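Local coordinates for protein alpha-1,3-glucanase (Paenibacillus glycanilyticus, PDB 6K0P) that hydrolyses the alpha-1,3-glucosidic bonds of alpha-1,3-glucan as a family 87 glycoside hydrolase, at residues A[118-126]-A[276-284]. The protein carries 1 engineered substitution. Sequence-based numbering, arbitrary orientation.
Sequences GRLGYDNAP and NYINRVDGP. With GLC (alpha-D-glucopyranose), chain B.
The Tyr-122 ring is sandwiched between two arginines: Arg-280 CD makes a CH-pi contact over one face, 3.8 Å from the ring centroid, and Arg-119 NH1 lies off-centre over the opposite face. At the hydroxyl edge, near the ring plane, stands the Asp-282 carboxylate, turned 86° to it. At chi1 -179° Arg-280 CG points away from the backbone N, and the extended chain carries the guanidinium along the ring, 16° from its plane. In the guanidinium plane NE forms a salt bridge with Asp-282 OD1 (2.9 Å), NH2 donates to O5 of the bound glucose (3.1 Å), and NH1 donates to a water that lies 2.8 Å from Leu-120 O; NH1 also pairs with Asp-354. The Tyr-122 hydroxyl donates to the syn lone pair of Asp-282 OD2 (2.6 Å), while OD1 accepts a hydrogen bond from the sugar O6. Cut back to an alanine, Arg-280 would probably leave Asp-282 and Asp-354 without this countercharge and lose the CH-pi contact and the sugar O5 bond. Nearer the backbone, Arg-280 N donates to Gly-121 O at 2.8 Å, and Asn-124 ND2 reaches Asn-279 OD1 from above its carbonyl plane. The contact thus docks the D1 loop between strands 110-112 and 131-133 onto the beta-helix loop joining strands 271-274 and 286-289.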
# COMPACT_ATOMS: atom_id res chain seq x y z
N GLY A 118 16.10 0.79 -8.85
CA GLY A 118 16.37 1.49 -7.61
C GLY A 118 15.95 2.94 -7.62
O GLY A 118 15.77 3.54 -6.55
N ARG A 119 15.77 3.52 -8.81
CA ARG A 119 15.31 4.89 -8.95
C ARG A 119 13.79 5.01 -9.06
O ARG A 119 13.29 6.14 -9.15
CB ARG A 119 15.94 5.54 -10.18
CG ARG A 119 17.46 5.65 -10.13
CD ARG A 119 17.91 6.43 -8.91
NE ARG A 119 17.41 7.81 -8.92
CZ ARG A 119 17.48 8.64 -7.88
NH1 ARG A 119 18.02 8.24 -6.74
NH2 ARG A 119 17.02 9.87 -7.99
N LEU A 120 13.05 3.90 -9.06
CA LEU A 120 11.60 3.98 -9.23
C LEU A 120 11.00 4.90 -8.17
O LEU A 120 11.19 4.69 -6.97
CB LEU A 120 10.99 2.59 -9.08
CG LEU A 120 10.91 1.65 -10.27
CD1 LEU A 120 10.25 0.36 -9.80
CD2 LEU A 120 10.14 2.28 -11.41
N GLY A 121 10.25 5.90 -8.64
CA GLY A 121 9.57 6.85 -7.79
C GLY A 121 10.32 8.14 -7.56
O GLY A 121 9.70 9.14 -7.17
N TYR A 122 11.63 8.17 -7.81
CA TYR A 122 12.46 9.33 -7.48
C TYR A 122 12.52 10.38 -8.58
O TYR A 122 12.75 11.56 -8.28
CB TYR A 122 13.90 8.90 -7.19
CG TYR A 122 14.12 8.27 -5.83
CD1 TYR A 122 14.31 9.05 -4.70
CD2 TYR A 122 14.15 6.89 -5.69
CE1 TYR A 122 14.53 8.48 -3.45
CE2 TYR A 122 14.36 6.30 -4.46
CZ TYR A 122 14.55 7.09 -3.34
OH TYR A 122 14.78 6.49 -2.13
N ASP A 123 12.34 9.99 -9.84
CA ASP A 123 12.68 10.86 -10.97
C ASP A 123 11.44 11.12 -11.83
O ASP A 123 10.96 10.22 -12.53
CB ASP A 123 13.83 10.25 -11.78
CG ASP A 123 15.06 9.97 -10.91
OD1 ASP A 123 15.34 10.80 -10.01
OD2 ASP A 123 15.73 8.94 -11.11
N ASN A 124 10.95 12.36 -11.80
CA ASN A 124 9.71 12.70 -12.47
C ASN A 124 9.89 13.16 -13.91
O ASN A 124 8.90 13.32 -14.63
CB ASN A 124 8.92 13.76 -11.68
CG ASN A 124 9.62 15.11 -11.63
OD1 ASN A 124 9.89 15.72 -12.67
ND2 ASN A 124 9.88 15.60 -10.43
N ALA A 125 11.13 13.36 -14.37
CA ALA A 125 11.23 13.95 -15.71
C ALA A 125 11.57 12.90 -16.76
O ALA A 125 12.42 12.04 -16.53
CB ALA A 125 12.32 15.01 -15.71
N PRO A 126 10.93 12.96 -17.93
CA PRO A 126 11.33 12.08 -19.03
C PRO A 126 12.73 12.44 -19.51
O PRO A 126 13.27 13.51 -19.22
CB PRO A 126 10.29 12.36 -20.12
CG PRO A 126 9.73 13.70 -19.79
CD PRO A 126 9.81 13.84 -18.29
N ASN A 276 1.22 17.53 -2.64
CA ASN A 276 1.68 17.99 -3.94
C ASN A 276 3.00 17.34 -4.34
O ASN A 276 3.71 17.86 -5.22
CB ASN A 276 1.76 19.52 -3.99
CG ASN A 276 2.79 20.08 -3.04
OD1 ASN A 276 3.54 19.33 -2.40
ND2 ASN A 276 2.84 21.41 -2.93
N TYR A 277 3.36 16.21 -3.73
CA TYR A 277 4.54 15.49 -4.16
C TYR A 277 4.28 14.88 -5.53
O TYR A 277 3.20 14.34 -5.79
CB TYR A 277 4.95 14.41 -3.15
CG TYR A 277 5.73 15.01 -2.00
CD1 TYR A 277 5.07 15.57 -0.92
CD2 TYR A 277 7.13 15.06 -2.03
CE1 TYR A 277 5.78 16.15 0.13
CE2 TYR A 277 7.84 15.64 -0.98
CZ TYR A 277 7.16 16.18 0.09
OH TYR A 277 7.83 16.78 1.14
N ILE A 278 5.28 15.01 -6.41
CA ILE A 278 5.27 14.36 -7.72
C ILE A 278 6.40 13.37 -7.86
O ILE A 278 6.54 12.75 -8.92
CB ILE A 278 5.27 15.39 -8.87
CG1 ILE A 278 6.50 16.30 -8.76
CG2 ILE A 278 3.98 16.20 -8.83
CD1 ILE A 278 6.68 17.21 -9.97
N ASN A 279 7.23 13.22 -6.83
CA ASN A 279 8.25 12.19 -6.79
C ASN A 279 8.64 11.99 -5.34
O ASN A 279 8.26 12.76 -4.45
CB ASN A 279 9.48 12.55 -7.66
CG ASN A 279 10.11 13.87 -7.25
OD1 ASN A 279 9.74 14.93 -7.75
ND2 ASN A 279 11.06 13.81 -6.31
N ARG A 280 9.41 10.93 -5.10
CA ARG A 280 9.88 10.61 -3.76
C ARG A 280 11.02 11.53 -3.37
O ARG A 280 11.89 11.85 -4.20
CB ARG A 280 10.36 9.16 -3.75
CG ARG A 280 10.87 8.67 -2.41
CD ARG A 280 11.17 7.18 -2.50
NE ARG A 280 11.73 6.67 -1.26
CZ ARG A 280 11.80 5.39 -0.93
NH1 ARG A 280 11.32 4.47 -1.76
NH2 ARG A 280 12.32 5.01 0.23
N VAL A 281 11.01 11.96 -2.11
CA VAL A 281 12.11 12.68 -1.48
C VAL A 281 12.31 12.04 -0.11
O VAL A 281 11.34 11.83 0.62
CB VAL A 281 11.80 14.18 -1.34
CG1 VAL A 281 13.02 14.93 -0.78
CG2 VAL A 281 11.37 14.78 -2.68
N ASP A 282 13.56 11.72 0.23
CA ASP A 282 13.84 11.02 1.47
C ASP A 282 14.25 12.02 2.54
O ASP A 282 15.29 12.68 2.43
CB ASP A 282 14.93 9.95 1.27
CG ASP A 282 14.48 8.82 0.37
OD1 ASP A 282 13.26 8.56 0.27
OD2 ASP A 282 15.35 8.18 -0.24
N GLY A 283 13.43 12.11 3.58
CA GLY A 283 13.60 13.07 4.64
C GLY A 283 12.27 13.73 4.94
O GLY A 283 11.53 13.31 5.83
N PRO A 284 11.94 14.76 4.17
CA PRO A 284 10.61 15.38 4.28
C PRO A 284 9.56 14.50 3.62
O PRO A 284 9.86 13.50 2.97
CB PRO A 284 10.79 16.68 3.48
CG PRO A 284 11.80 16.33 2.43
CD PRO A 284 12.77 15.41 3.14
C1 GLC B . 14.33 6.00 3.22
C2 GLC B . 14.90 6.80 4.37
C3 GLC B . 13.81 7.08 5.38
C4 GLC B . 12.62 7.74 4.69
C5 GLC B . 12.12 6.85 3.59
C6 GLC B . 11.03 7.50 2.74
O1 GLC B . 14.03 4.74 3.74
O2 GLC B . 15.99 6.05 4.93
O3 GLC B . 14.30 8.05 6.28
O4 GLC B . 11.56 7.96 5.59
O5 GLC B . 13.17 6.58 2.71
O6 GLC B . 11.36 8.74 2.21
O HOH W 1 10.16 4.61 -4.38